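Local coordinates for Rx protein (Solanum tuberosum, PDB 4M70), which probably acts in plant disease resistance as an NB-LRR immune protein that responds indirectly to pathogen avirulence proteins and triggers the hypersensitive response, this chain being its N-terminal coiled-coil domain, at residues A[32-37]-A[102-107]; A[9-14]-A[37-42]; A[74-79]-A[90-95]; A[15-20]-A[26-31]; A[56-61]-A[111-116]. All blocks are in the same frame, centred on the assembly; numbering follows the deposited sequence.

Contact 1 (A[32-37]-A[102-107]); sequences YEKLKS and QALECI
Leu-104 reaches out from helix 86-119 into the angle between Lys-34 and Leu-35, and its two methyl branches divide the contact between them. The CD1 branch lies beside the aliphatic part of the lysine, with Leu-104 CD1 3.5 Å from Lys-34 CD and the two side chains passing at a slant. Lys-34 leaves its helix extended, CG anti to the backbone N (chi1 -173°), which lays CB, CG and CD along the methyl; the bend at chi3 then carries CE and NZ past it. The charged ends stay apart, Lys-34 NZ being 7.0 Å from Glu-105 OE1, and do not pair. The other branch turns inward. Leu-104 CD2 is 3.5 Å from Leu-35 CD2, close for two carbons, and the leucines meet nearly at right angles. Both helices belong to the four-helix bundle of the Rx coiled-coil domain, where segments 32-37 and 102-107 run almost parallel, 18° apart, with their local axes 10.9 Å from each other. One turn further along, Ile-107 also crosses Leu-35 at about a right angle, its CD1 lying 4.1 Å from Leu-35 CD2. Leu-35 continues the apolar layer to Leu-13 and Ile-17 on helix 4-24, while Gln-102, Ala-103, Glu-105 and Cys-106 pack on aromatic side chains of another protein's chain.

Contact 2 (A[9-14]-A[37-42]); sequences AVTSLM and SLRAIL
Arg-39 spans the gap to helix 4-24 and meets Val-10, Thr-11 and Met-14 in succession along its length. At its base, Arg-39 CB lies 3.8 Å from Val-10 CG1, the valine branch that stands anti to the backbone N, and CG is still just within touch of the same methyl. The arginine chain starts out extended, with CG anti to its own N (chi1 -175°), and this puts Arg-39 CD 3.5 Å from Thr-11 OG1. A bend at chi3 then turns the guanidinium toward Thr-11 and Met-14. Arg-39 NE lies 4.1 Å from Met-14 SD. The methionine crosses the arginine at about a right angle and lays its methyl over one face of the flat group, Met-14 CE being 3.6 Å from Arg-39 CZ and set off toward the rim. At the tip, Arg-39 NH1 donates to Thr-11 OG1 at 3.1 Å with an N-H...O angle of 157°. The hydroxyl lies close to the guanidinium plane, so bond and methyl together restrain rotation of the guanidinium. Thr-11 OG1 is also hydrogen-bonded to the backbone O of Tyr-7, within its own helix. With the segments antiparallel at 164°, this is the side-by-side packing of a helical hairpin, formed here by the first two helices of the four-helix bundle.

Contact 3 (A[74-79]-A[90-95]); sequences DSESRN and SRAMWE
OE1 of Glu-76, the residue whose carboxylate lies against the side chain of Glu-95, accepts a hydrogen bond from Asn-79 ND2 one turn later on its own helix, at 3.2 Å and with an N-H...O angle of 160°. The amide comes from above the carboxylate plane, 63° out of it, and probably limits its movement. Glu-76 bends at chi2, which lays its carboxylate against the methylenes of the other glutamate: Glu-76 OE2 is 3.3 Å from Glu-95 CG. Glu-95 bends too, and its carboxylate turns off from the contact, leaving Glu-76 OE2 and Glu-95 OE2 4.8 Å apart, near enough that the like charges probably disfavour closer approach. One turn before Glu-95, the small Ala-92 lets the backbones come near: its CB is 3.7 Å from Glu-76 O and 4.0 Å from Asn-79 CB. The local axes, antiparallel at 161°, are 8.5 Å apart. Helices 56-81 and 86-119 thus pair close to the turn that joins them, while Ser-77 packs on Thr-24 of helix 4-24.

Contact 4 (A[15-20]-A[26-31]); sequences RTIHQS and CDLQPF
The turn between the first two helices of the four-helix bundle closes here, as residues 26-31 fold back on helix 4-24 and enter helix 29-42. An inverse gamma turn centred on Asp-27 redirects the chain, and Leu-28 plugs back against the helix. Its CB lies 3.7 Å from Ile-17 CG2, and Leu-28 CD1 is 3.7 Å from Ser-20 OG, a hydroxyl that has its hydrogen bond with Ser-77 of helix 56-81. The far end of Ile-17 reaches on to Phe-31, with Ile-17 CD1 4.1 Å from Phe-31 CB and the side chains nearly perpendicular. Toward the outside, the His-18 ring stacks with Tyr-32 and presents its NE2 edge to Gln-29, whose chain folds at chi2 (65°) to turn its amide back toward the histidine, while its NE2 is bonded to Glu-33. Ring and amide are nearly coplanar, 28° apart. His-18 NE2 donates to Gln-29 OE1 at 2.7 Å, in the carbonyl plane and on a lone pair, with an N-H...O angle of 156°.

Contact 5 (A[56-61]-A[111-116]); sequences TILEVE and VKQWMA
Trp-114 pushes the edge of its indole against the 56-61 segment of helix 56-81, overlapping Leu-58 and Glu-59 with the six-membered part of the ring. CG stands anti to the backbone N (chi1 -175°), which carries the ring out across the gap between the helices. Trp-114 CE3 meets Leu-58 CB at 3.5 Å, and the next ring atom, Trp-114 CZ3, comes to 3.5 Å from the backbone N of Glu-59 and 3.7 Å from its CB; both Leu-58 CB and Glu-59 N lie near the ring plane. The carboxylate of Glu-59 stands almost perpendicular to the indole, 86° between planes, and the OE1 end of this extended side chain is engaged elsewhere, accepting a hydrogen bond from the backbone N of Ala-6. Leu-58 answers the tryptophan by reaching over the opposing backbone. Leu-58 CD1 is 3.5 Å from Trp-114 CA, while its other methyl, Leu-58 CD2, rests 3.5 Å from Gln-113 CD, so the extended glutamine covers it on the solvent side. The segments are antiparallel at 168°, their axes 10.1 Å apart. They join the start of helix 56-81 to the later part of helix 86-119, with Ile-41 and Leu-42 of helix 29-42 packing on Val-111 alongside.

Overall arrangement
All five contacts tie together one four-helix bundle of helices 4-24, 29-42, 56-81 and 86-119. Contacts 2 and 4 join the first two helices, contact 4 nested inside contact 2, with centres about 13 Å apart. Contacts 3 and 5 join the last two, about 29 Å between centres, fastening that pair toward both ends. Contact 1, opening after contact 4 closes, links the two pairs through helices 29-42 and 86-119, about 6 Å from the chain's centre; contact 3 is nested inside contacts 1 and 5. Contact 1 touches contacts 2 and 4, contact 2 touches contact 5, and contact 3 touches contact 4. The result is an elongated helical domain at the start of the resistance protein.

Contact 1 (A[32-37]-A[102-107])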
# COMPACT_ATOMS: atom_id res chain seq x y z
N TYR A 32 -8.32 -1.34 -0.16
CA TYR A 32 -8.83 -2.34 0.77
C TYR A 32 -9.30 -3.58 0.01
O TYR A 32 -8.95 -4.70 0.38
CB TYR A 32 -9.98 -1.72 1.58
CG TYR A 32 -10.52 -2.59 2.69
CD1 TYR A 32 -11.62 -3.41 2.48
CD2 TYR A 32 -9.96 -2.56 3.96
CE1 TYR A 32 -12.12 -4.20 3.50
CE2 TYR A 32 -10.46 -3.34 4.98
CZ TYR A 32 -11.54 -4.16 4.75
OH TYR A 32 -12.04 -4.94 5.77
N GLU A 33 -10.08 -3.38 -1.05
CA GLU A 33 -10.62 -4.49 -1.83
C GLU A 33 -9.53 -5.28 -2.55
O GLU A 33 -9.56 -6.51 -2.60
CB GLU A 33 -11.64 -3.99 -2.85
CG GLU A 33 -12.93 -3.44 -2.25
CD GLU A 33 -13.77 -4.53 -1.59
OE1 GLU A 33 -13.61 -5.71 -1.97
OE2 GLU A 33 -14.59 -4.20 -0.71
N LYS A 34 -8.55 -4.56 -3.11
CA LYS A 34 -7.44 -5.21 -3.77
C LYS A 34 -6.62 -6.04 -2.79
O LYS A 34 -6.20 -7.17 -3.09
CB LYS A 34 -6.55 -4.17 -4.46
CG LYS A 34 -5.45 -4.74 -5.33
CD LYS A 34 -4.61 -3.62 -5.95
CE LYS A 34 -5.44 -2.70 -6.83
NZ LYS A 34 -4.62 -1.59 -7.42
N LEU A 35 -6.45 -5.50 -1.59
CA LEU A 35 -5.73 -6.19 -0.53
C LEU A 35 -6.44 -7.45 -0.07
O LEU A 35 -5.83 -8.50 0.07
CB LEU A 35 -5.56 -5.27 0.68
CG LEU A 35 -4.27 -4.47 0.79
CD1 LEU A 35 -4.29 -3.67 2.07
CD2 LEU A 35 -3.09 -5.42 0.78
N LYS A 36 -7.75 -7.32 0.14
CA LYS A 36 -8.59 -8.43 0.56
C LYS A 36 -8.52 -9.54 -0.48
O LYS A 36 -8.39 -10.72 -0.14
CB LYS A 36 -10.03 -7.95 0.74
CG LYS A 36 -10.96 -8.96 1.39
CD LYS A 36 -12.30 -8.32 1.72
CE LYS A 36 -13.26 -9.31 2.34
NZ LYS A 36 -14.53 -8.64 2.77
N SER A 37 -8.63 -9.16 -1.75
CA SER A 37 -8.57 -10.12 -2.84
C SER A 37 -7.22 -10.85 -2.90
O SER A 37 -7.17 -12.09 -3.05
CB SER A 37 -8.85 -9.42 -4.16
OG SER A 37 -8.83 -10.33 -5.24
N GLN A 102 2.21 2.07 -3.96
CA GLN A 102 3.53 1.43 -3.98
C GLN A 102 3.47 0.06 -3.29
O GLN A 102 3.97 -0.96 -3.81
CB GLN A 102 4.58 2.30 -3.29
CG GLN A 102 4.91 3.60 -4.00
CD GLN A 102 6.07 3.47 -4.97
OE1 GLN A 102 5.88 3.21 -6.16
NE2 GLN A 102 7.29 3.63 -4.46
N ALA A 103 2.84 0.05 -2.12
CA ALA A 103 2.69 -1.15 -1.31
C ALA A 103 1.91 -2.21 -2.07
O ALA A 103 2.31 -3.38 -2.10
CB ALA A 103 1.98 -0.82 -0.01
N LEU A 104 0.80 -1.81 -2.69
CA LEU A 104 -0.02 -2.75 -3.44
C LEU A 104 0.70 -3.31 -4.66
O LEU A 104 0.49 -4.47 -5.02
CB LEU A 104 -1.36 -2.13 -3.84
CG LEU A 104 -2.31 -1.99 -2.65
CD1 LEU A 104 -3.75 -1.83 -3.09
CD2 LEU A 104 -2.16 -3.18 -1.73
N GLU A 105 1.53 -2.50 -5.31
CA GLU A 105 2.33 -3.01 -6.42
C GLU A 105 3.30 -4.08 -5.92
O GLU A 105 3.41 -5.17 -6.52
CB GLU A 105 3.07 -1.87 -7.13
CG GLU A 105 3.82 -2.31 -8.38
CD GLU A 105 2.89 -2.70 -9.52
OE1 GLU A 105 1.91 -1.96 -9.78
OE2 GLU A 105 3.15 -3.74 -10.16
N CYS A 106 3.98 -3.79 -4.81
CA CYS A 106 4.90 -4.77 -4.24
C CYS A 106 4.22 -6.08 -3.83
O CYS A 106 4.69 -7.17 -4.18
CB CYS A 106 5.65 -4.17 -3.04
SG CYS A 106 6.89 -2.95 -3.50
N ILE A 107 3.12 -5.97 -3.09
CA ILE A 107 2.39 -7.14 -2.63
C ILE A 107 1.79 -7.94 -3.78
O ILE A 107 1.80 -9.17 -3.76
CB ILE A 107 1.30 -6.76 -1.60
CG1 ILE A 107 1.94 -6.19 -0.33
CG2 ILE A 107 0.45 -7.97 -1.22
CD1 ILE A 107 0.95 -5.77 0.73

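Contact 2 (A[9-14]-A[37-42])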
# COMPACT_ATOMS: atom_id res chain seq x y z
N ALA A 9 -0.46 -9.96 8.46
CA ALA A 9 0.04 -8.63 8.11
C ALA A 9 -0.89 -7.87 7.17
O ALA A 9 -1.18 -6.69 7.38
CB ALA A 9 1.43 -8.74 7.52
N VAL A 10 -1.36 -8.56 6.12
CA VAL A 10 -2.29 -7.96 5.17
C VAL A 10 -3.61 -7.60 5.85
O VAL A 10 -4.19 -6.55 5.58
CB VAL A 10 -2.54 -8.89 3.94
CG1 VAL A 10 -3.69 -8.36 3.08
CG2 VAL A 10 -1.27 -9.02 3.11
N THR A 11 -4.06 -8.46 6.76
CA THR A 11 -5.27 -8.19 7.53
C THR A 11 -5.11 -6.91 8.36
O THR A 11 -6.01 -6.05 8.41
CB THR A 11 -5.61 -9.36 8.48
OG1 THR A 11 -5.82 -10.55 7.72
CG2 THR A 11 -6.85 -9.05 9.31
N SER A 12 -3.95 -6.79 8.99
CA SER A 12 -3.66 -5.63 9.80
C SER A 12 -3.61 -4.36 8.93
O SER A 12 -4.10 -3.31 9.34
CB SER A 12 -2.34 -5.83 10.56
OG SER A 12 -2.09 -4.75 11.44
N LEU A 13 -3.05 -4.48 7.73
CA LEU A 13 -2.99 -3.36 6.80
C LEU A 13 -4.38 -2.93 6.33
O LEU A 13 -4.65 -1.73 6.17
CB LEU A 13 -2.10 -3.71 5.59
CG LEU A 13 -1.95 -2.62 4.53
CD1 LEU A 13 -1.54 -1.29 5.17
CD2 LEU A 13 -0.96 -3.03 3.45
N MET A 14 -5.26 -3.90 6.10
CA MET A 14 -6.64 -3.64 5.72
C MET A 14 -7.31 -2.84 6.84
O MET A 14 -7.95 -1.80 6.59
CB MET A 14 -7.38 -4.97 5.48
CG MET A 14 -7.05 -5.64 4.14
SD MET A 14 -7.32 -7.44 4.10
CE MET A 14 -9.09 -7.55 4.31
N SER A 37 -8.63 -9.16 -1.75
CA SER A 37 -8.57 -10.12 -2.84
C SER A 37 -7.22 -10.85 -2.90
O SER A 37 -7.17 -12.09 -3.05
CB SER A 37 -8.85 -9.42 -4.16
OG SER A 37 -8.83 -10.33 -5.24
N LEU A 38 -6.13 -10.10 -2.74
CA LEU A 38 -4.81 -10.71 -2.75
C LEU A 38 -4.64 -11.66 -1.57
O LEU A 38 -4.01 -12.72 -1.68
CB LEU A 38 -3.73 -9.62 -2.74
CG LEU A 38 -3.58 -8.80 -4.03
CD1 LEU A 38 -2.76 -7.54 -3.80
CD2 LEU A 38 -2.96 -9.65 -5.14
N ARG A 39 -5.21 -11.27 -0.43
CA ARG A 39 -5.12 -12.08 0.78
C ARG A 39 -5.88 -13.38 0.54
O ARG A 39 -5.44 -14.46 0.93
CB ARG A 39 -5.72 -11.34 1.97
CG ARG A 39 -5.57 -12.07 3.30
CD ARG A 39 -6.39 -11.44 4.43
NE ARG A 39 -7.82 -11.54 4.16
CZ ARG A 39 -8.78 -11.10 4.98
NH1 ARG A 39 -8.46 -10.55 6.15
NH2 ARG A 39 -10.05 -11.24 4.65
N ALA A 40 -7.04 -13.25 -0.11
CA ALA A 40 -7.86 -14.39 -0.49
C ALA A 40 -7.06 -15.35 -1.35
O ALA A 40 -7.18 -16.57 -1.22
CB ALA A 40 -9.13 -13.94 -1.19
N ILE A 41 -6.24 -14.79 -2.22
CA ILE A 41 -5.37 -15.61 -3.05
C ILE A 41 -4.35 -16.36 -2.20
O ILE A 41 -4.13 -17.55 -2.42
CB ILE A 41 -4.67 -14.78 -4.13
CG1 ILE A 41 -5.66 -14.43 -5.23
CG2 ILE A 41 -3.50 -15.54 -4.72
CD1 ILE A 41 -5.06 -13.56 -6.29
N LEU A 42 -3.73 -15.67 -1.24
CA LEU A 42 -2.75 -16.34 -0.38
C LEU A 42 -3.31 -17.53 0.39
O LEU A 42 -2.67 -18.58 0.46
CB LEU A 42 -2.14 -15.36 0.63
CG LEU A 42 -1.27 -14.19 0.20
CD1 LEU A 42 -1.00 -13.29 1.39
CD2 LEU A 42 0.05 -14.71 -0.35

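Contact 3 (A[74-79]-A[90-95])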
# COMPACT_ATOMS: atom_id res chain seq x y z
N ASP A 74 -0.47 5.30 9.09
CA ASP A 74 -0.78 5.81 10.42
C ASP A 74 -0.22 7.23 10.60
O ASP A 74 -0.93 8.15 11.05
CB ASP A 74 -0.21 4.89 11.50
CG ASP A 74 -1.09 3.69 11.76
OD1 ASP A 74 -2.28 3.74 11.40
OD2 ASP A 74 -0.59 2.70 12.35
N SER A 75 1.05 7.39 10.24
CA SER A 75 1.75 8.66 10.41
C SER A 75 1.12 9.78 9.58
O SER A 75 0.84 10.87 10.09
CB SER A 75 3.22 8.50 10.05
OG SER A 75 3.95 9.69 10.32
N GLU A 76 0.87 9.49 8.31
CA GLU A 76 0.32 10.48 7.41
C GLU A 76 -1.13 10.82 7.73
O GLU A 76 -1.56 11.96 7.54
CB GLU A 76 0.49 10.04 5.95
CG GLU A 76 1.96 9.92 5.54
CD GLU A 76 2.69 11.26 5.51
OE1 GLU A 76 2.02 12.31 5.53
OE2 GLU A 76 3.94 11.25 5.47
N SER A 77 -1.87 9.84 8.23
CA SER A 77 -3.23 10.10 8.70
C SER A 77 -3.18 11.04 9.90
O SER A 77 -4.02 11.94 10.04
CB SER A 77 -3.94 8.79 9.04
OG SER A 77 -4.07 7.97 7.89
N ARG A 78 -2.20 10.82 10.78
CA ARG A 78 -1.97 11.76 11.88
C ARG A 78 -1.68 13.16 11.32
O ARG A 78 -2.15 14.16 11.86
CB ARG A 78 -0.84 11.30 12.80
CG ARG A 78 -1.22 10.17 13.75
CD ARG A 78 -0.18 10.00 14.85
NE ARG A 78 1.11 9.52 14.35
CZ ARG A 78 1.42 8.24 14.18
NH1 ARG A 78 0.53 7.29 14.47
NH2 ARG A 78 2.61 7.90 13.72
N ASN A 79 -0.92 13.22 10.23
CA ASN A 79 -0.64 14.51 9.59
C ASN A 79 -1.91 15.16 9.02
O ASN A 79 -2.02 16.39 9.01
CB ASN A 79 0.45 14.37 8.52
CG ASN A 79 1.82 14.12 9.13
OD1 ASN A 79 2.05 14.36 10.31
ND2 ASN A 79 2.75 13.61 8.31
N SER A 90 -3.68 18.21 1.69
CA SER A 90 -3.52 17.55 0.41
C SER A 90 -2.21 16.77 0.31
O SER A 90 -2.18 15.67 -0.23
CB SER A 90 -3.62 18.55 -0.74
OG SER A 90 -2.49 19.40 -0.78
N ARG A 91 -1.14 17.36 0.82
CA ARG A 91 0.15 16.68 0.82
C ARG A 91 0.06 15.37 1.61
O ARG A 91 0.55 14.33 1.15
CB ARG A 91 1.26 17.59 1.37
CG ARG A 91 2.63 16.94 1.49
CD ARG A 91 3.62 17.93 2.05
NE ARG A 91 3.80 19.06 1.15
CZ ARG A 91 4.64 20.08 1.36
NH1 ARG A 91 5.38 20.12 2.46
NH2 ARG A 91 4.72 21.07 0.48
N ALA A 92 -0.57 15.41 2.78
CA ALA A 92 -0.74 14.20 3.57
C ALA A 92 -1.61 13.12 2.89
O ALA A 92 -1.25 11.93 2.87
CB ALA A 92 -1.29 14.53 4.95
N MET A 93 -2.74 13.54 2.31
CA MET A 93 -3.60 12.61 1.58
C MET A 93 -2.83 11.96 0.44
O MET A 93 -2.86 10.74 0.26
CB MET A 93 -4.84 13.32 1.03
CG MET A 93 -5.89 13.71 2.05
SD MET A 93 -7.27 14.57 1.27
CE MET A 93 -7.96 13.29 0.23
N TRP A 94 -2.12 12.80 -0.31
CA TRP A 94 -1.32 12.36 -1.44
C TRP A 94 -0.31 11.33 -0.98
O TRP A 94 -0.07 10.32 -1.67
CB TRP A 94 -0.59 13.55 -2.06
CG TRP A 94 0.16 13.24 -3.34
CD1 TRP A 94 -0.27 13.49 -4.61
CD2 TRP A 94 1.44 12.62 -3.45
NE1 TRP A 94 0.68 13.06 -5.51
CE2 TRP A 94 1.74 12.53 -4.83
CE3 TRP A 94 2.37 12.13 -2.53
CZ2 TRP A 94 2.93 11.97 -5.30
CZ3 TRP A 94 3.55 11.58 -3.00
CH2 TRP A 94 3.82 11.50 -4.37
N GLU A 95 0.29 11.58 0.17
CA GLU A 95 1.28 10.67 0.71
C GLU A 95 0.65 9.31 1.01
O GLU A 95 1.24 8.25 0.72
CB GLU A 95 1.94 11.26 1.95
CG GLU A 95 3.21 10.54 2.32
CD GLU A 95 4.29 10.73 1.28
OE1 GLU A 95 4.31 11.81 0.65
OE2 GLU A 95 5.12 9.81 1.09

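Contact 4 (A[15-20]-A[26-31])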
# COMPACT_ATOMS: atom_id res chain seq x y z
N ARG A 15 -7.15 -3.32 8.07
CA ARG A 15 -7.72 -2.64 9.24
C ARG A 15 -7.18 -1.21 9.38
O ARG A 15 -7.93 -0.27 9.70
CB ARG A 15 -7.44 -3.47 10.49
CG ARG A 15 -8.45 -3.32 11.61
CD ARG A 15 -8.36 -4.51 12.56
NE ARG A 15 -6.98 -4.80 12.92
CZ ARG A 15 -6.44 -6.02 12.92
NH1 ARG A 15 -7.17 -7.08 12.59
NH2 ARG A 15 -5.17 -6.18 13.26
N THR A 16 -5.88 -1.04 9.13
CA THR A 16 -5.23 0.26 9.21
C THR A 16 -5.79 1.22 8.16
O THR A 16 -6.05 2.39 8.43
CB THR A 16 -3.70 0.13 9.03
OG1 THR A 16 -3.15 -0.64 10.10
CG2 THR A 16 -3.04 1.50 8.99
N ILE A 17 -6.00 0.68 6.97
CA ILE A 17 -6.58 1.46 5.88
C ILE A 17 -7.98 1.93 6.25
O ILE A 17 -8.31 3.10 6.06
CB ILE A 17 -6.60 0.66 4.57
CG1 ILE A 17 -5.20 0.64 3.95
CG2 ILE A 17 -7.58 1.26 3.58
CD1 ILE A 17 -5.06 -0.31 2.78
N HIS A 18 -8.80 1.04 6.81
CA HIS A 18 -10.12 1.46 7.26
C HIS A 18 -10.08 2.52 8.37
O HIS A 18 -10.90 3.45 8.37
CB HIS A 18 -10.99 0.27 7.66
CG HIS A 18 -11.83 -0.26 6.53
ND1 HIS A 18 -12.70 -1.32 6.67
CD2 HIS A 18 -11.92 0.13 5.24
CE1 HIS A 18 -13.30 -1.55 5.52
NE2 HIS A 18 -12.84 -0.69 4.63
N GLN A 19 -9.14 2.39 9.31
CA GLN A 19 -8.97 3.42 10.34
C GLN A 19 -8.62 4.78 9.73
O GLN A 19 -9.16 5.82 10.14
CB GLN A 19 -7.91 2.99 11.36
CG GLN A 19 -8.32 1.82 12.24
CD GLN A 19 -7.20 1.33 13.14
OE1 GLN A 19 -6.02 1.48 12.82
NE2 GLN A 19 -7.56 0.76 14.28
N SER A 20 -7.73 4.75 8.74
CA SER A 20 -7.36 5.96 8.02
C SER A 20 -8.56 6.54 7.29
O SER A 20 -8.72 7.75 7.24
CB SER A 20 -6.22 5.68 7.03
OG SER A 20 -5.83 6.87 6.35
N CYS A 26 -10.73 9.80 3.24
CA CYS A 26 -10.14 9.46 1.95
C CYS A 26 -10.78 8.23 1.34
O CYS A 26 -11.26 7.34 2.06
CB CYS A 26 -8.63 9.23 2.08
SG CYS A 26 -7.64 10.67 2.52
N ASP A 27 -10.77 8.17 0.02
CA ASP A 27 -11.33 7.05 -0.70
C ASP A 27 -10.25 6.00 -0.85
O ASP A 27 -9.50 6.00 -1.83
CB ASP A 27 -11.83 7.49 -2.08
CG ASP A 27 -12.47 6.36 -2.86
OD1 ASP A 27 -13.05 5.45 -2.24
OD2 ASP A 27 -12.36 6.39 -4.11
N LEU A 28 -10.16 5.11 0.13
CA LEU A 28 -9.12 4.10 0.14
C LEU A 28 -9.71 2.70 -0.04
O LEU A 28 -8.98 1.71 -0.07
CB LEU A 28 -8.34 4.17 1.46
CG LEU A 28 -7.80 5.57 1.80
CD1 LEU A 28 -7.08 5.59 3.16
CD2 LEU A 28 -6.87 6.06 0.71
N GLN A 29 -11.03 2.62 -0.17
CA GLN A 29 -11.71 1.33 -0.34
C GLN A 29 -11.20 0.47 -1.51
O GLN A 29 -11.16 -0.75 -1.39
CB GLN A 29 -13.23 1.50 -0.38
CG GLN A 29 -14.01 0.18 -0.25
CD GLN A 29 -13.83 -0.49 1.11
OE1 GLN A 29 -13.46 0.15 2.09
NE2 GLN A 29 -14.10 -1.79 1.15
N PRO A 30 -10.82 1.09 -2.65
CA PRO A 30 -10.23 0.23 -3.69
C PRO A 30 -8.96 -0.49 -3.24
O PRO A 30 -8.78 -1.67 -3.58
CB PRO A 30 -9.89 1.23 -4.81
CG PRO A 30 -9.94 2.59 -4.17
CD PRO A 30 -11.01 2.47 -3.14
N PHE A 31 -8.12 0.19 -2.46
CA PHE A 31 -6.93 -0.43 -1.91
C PHE A 31 -7.32 -1.59 -1.00
O PHE A 31 -6.74 -2.67 -1.06
CB PHE A 31 -6.10 0.57 -1.10
CG PHE A 31 -5.52 1.69 -1.92
CD1 PHE A 31 -5.97 2.99 -1.75
CD2 PHE A 31 -4.51 1.44 -2.84
CE1 PHE A 31 -5.43 4.02 -2.49
CE2 PHE A 31 -3.96 2.47 -3.58
CZ PHE A 31 -4.42 3.77 -3.41

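Contact 5 (A[56-61]-A[111-116])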
# COMPACT_ATOMS: atom_id res chain seq x y z
N THR A 56 9.13 -18.73 2.05
CA THR A 56 9.25 -18.08 3.35
C THR A 56 9.86 -16.70 3.15
O THR A 56 9.49 -15.74 3.82
CB THR A 56 10.08 -18.93 4.35
OG1 THR A 56 9.32 -20.09 4.72
CG2 THR A 56 10.39 -18.13 5.61
N ILE A 57 10.78 -16.62 2.19
CA ILE A 57 11.40 -15.35 1.83
C ILE A 57 10.34 -14.37 1.33
O ILE A 57 10.31 -13.21 1.75
CB ILE A 57 12.50 -15.55 0.76
CG1 ILE A 57 13.63 -16.41 1.34
CG2 ILE A 57 13.05 -14.22 0.31
CD1 ILE A 57 14.67 -16.84 0.32
N LEU A 58 9.46 -14.85 0.45
CA LEU A 58 8.36 -14.02 -0.04
C LEU A 58 7.45 -13.57 1.10
O LEU A 58 6.98 -12.43 1.11
CB LEU A 58 7.53 -14.78 -1.08
CG LEU A 58 8.23 -15.24 -2.36
CD1 LEU A 58 7.29 -16.07 -3.21
CD2 LEU A 58 8.72 -14.04 -3.14
N GLU A 59 7.21 -14.46 2.06
CA GLU A 59 6.37 -14.13 3.20
C GLU A 59 7.02 -13.03 4.04
O GLU A 59 6.33 -12.14 4.53
CB GLU A 59 6.06 -15.38 4.03
CG GLU A 59 5.07 -15.12 5.15
CD GLU A 59 4.43 -16.39 5.66
OE1 GLU A 59 3.34 -16.31 6.27
OE2 GLU A 59 5.00 -17.48 5.42
N VAL A 60 8.33 -13.11 4.20
CA VAL A 60 9.09 -12.06 4.88
C VAL A 60 8.89 -10.74 4.14
O VAL A 60 8.61 -9.70 4.76
CB VAL A 60 10.60 -12.40 4.95
CG1 VAL A 60 11.40 -11.19 5.43
CG2 VAL A 60 10.84 -13.59 5.87
N GLU A 61 9.01 -10.79 2.82
CA GLU A 61 8.82 -9.60 1.98
C GLU A 61 7.45 -8.95 2.19
O GLU A 61 7.35 -7.74 2.45
CB GLU A 61 9.03 -9.97 0.50
CG GLU A 61 10.38 -10.61 0.20
CD GLU A 61 10.50 -11.13 -1.23
OE1 GLU A 61 9.50 -11.08 -1.98
OE2 GLU A 61 11.59 -11.62 -1.59
N VAL A 111 2.85 -11.75 -4.51
CA VAL A 111 1.82 -12.79 -4.49
C VAL A 111 1.78 -13.57 -5.81
O VAL A 111 1.56 -14.78 -5.81
CB VAL A 111 0.42 -12.20 -4.16
CG1 VAL A 111 -0.68 -13.20 -4.46
CG2 VAL A 111 0.36 -11.79 -2.69
N LYS A 112 2.02 -12.87 -6.92
CA LYS A 112 2.10 -13.56 -8.21
C LYS A 112 3.32 -14.50 -8.27
O LYS A 112 3.22 -15.66 -8.71
CB LYS A 112 2.13 -12.55 -9.36
CG LYS A 112 0.77 -11.92 -9.63
CD LYS A 112 0.86 -10.77 -10.62
CE LYS A 112 -0.50 -10.15 -10.84
NZ LYS A 112 -0.42 -8.88 -11.62
N GLN A 113 4.45 -14.01 -7.77
CA GLN A 113 5.64 -14.85 -7.65
C GLN A 113 5.36 -16.04 -6.73
O GLN A 113 5.84 -17.15 -6.95
CB GLN A 113 6.84 -14.04 -7.15
CG GLN A 113 8.13 -14.84 -7.06
CD GLN A 113 9.31 -14.01 -6.62
OE1 GLN A 113 9.20 -12.79 -6.43
NE2 GLN A 113 10.47 -14.65 -6.47
N TRP A 114 4.58 -15.78 -5.69
CA TRP A 114 4.16 -16.79 -4.72
C TRP A 114 3.39 -17.89 -5.45
O TRP A 114 3.57 -19.07 -5.16
CB TRP A 114 3.29 -16.14 -3.64
CG TRP A 114 2.88 -17.05 -2.52
CD1 TRP A 114 1.94 -18.03 -2.55
CD2 TRP A 114 3.40 -17.04 -1.18
NE1 TRP A 114 1.84 -18.64 -1.32
CE2 TRP A 114 2.73 -18.04 -0.46
CE3 TRP A 114 4.37 -16.27 -0.52
CZ2 TRP A 114 3.00 -18.31 0.89
CZ3 TRP A 114 4.63 -16.53 0.82
CH2 TRP A 114 3.95 -17.54 1.50
N MET A 115 2.52 -17.50 -6.37
CA MET A 115 1.76 -18.46 -7.16
C MET A 115 2.67 -19.29 -8.07
O MET A 115 2.53 -20.52 -8.18
CB MET A 115 0.70 -17.75 -8.00
CG MET A 115 -0.62 -18.48 -8.06
SD MET A 115 -1.86 -17.64 -7.06
CE MET A 115 -1.84 -16.02 -7.82
N ALA A 116 3.62 -18.60 -8.71
CA ALA A 116 4.56 -19.27 -9.61
C ALA A 116 5.37 -20.32 -8.86
O ALA A 116 5.64 -21.40 -9.38
CB ALA A 116 5.47 -18.25 -10.28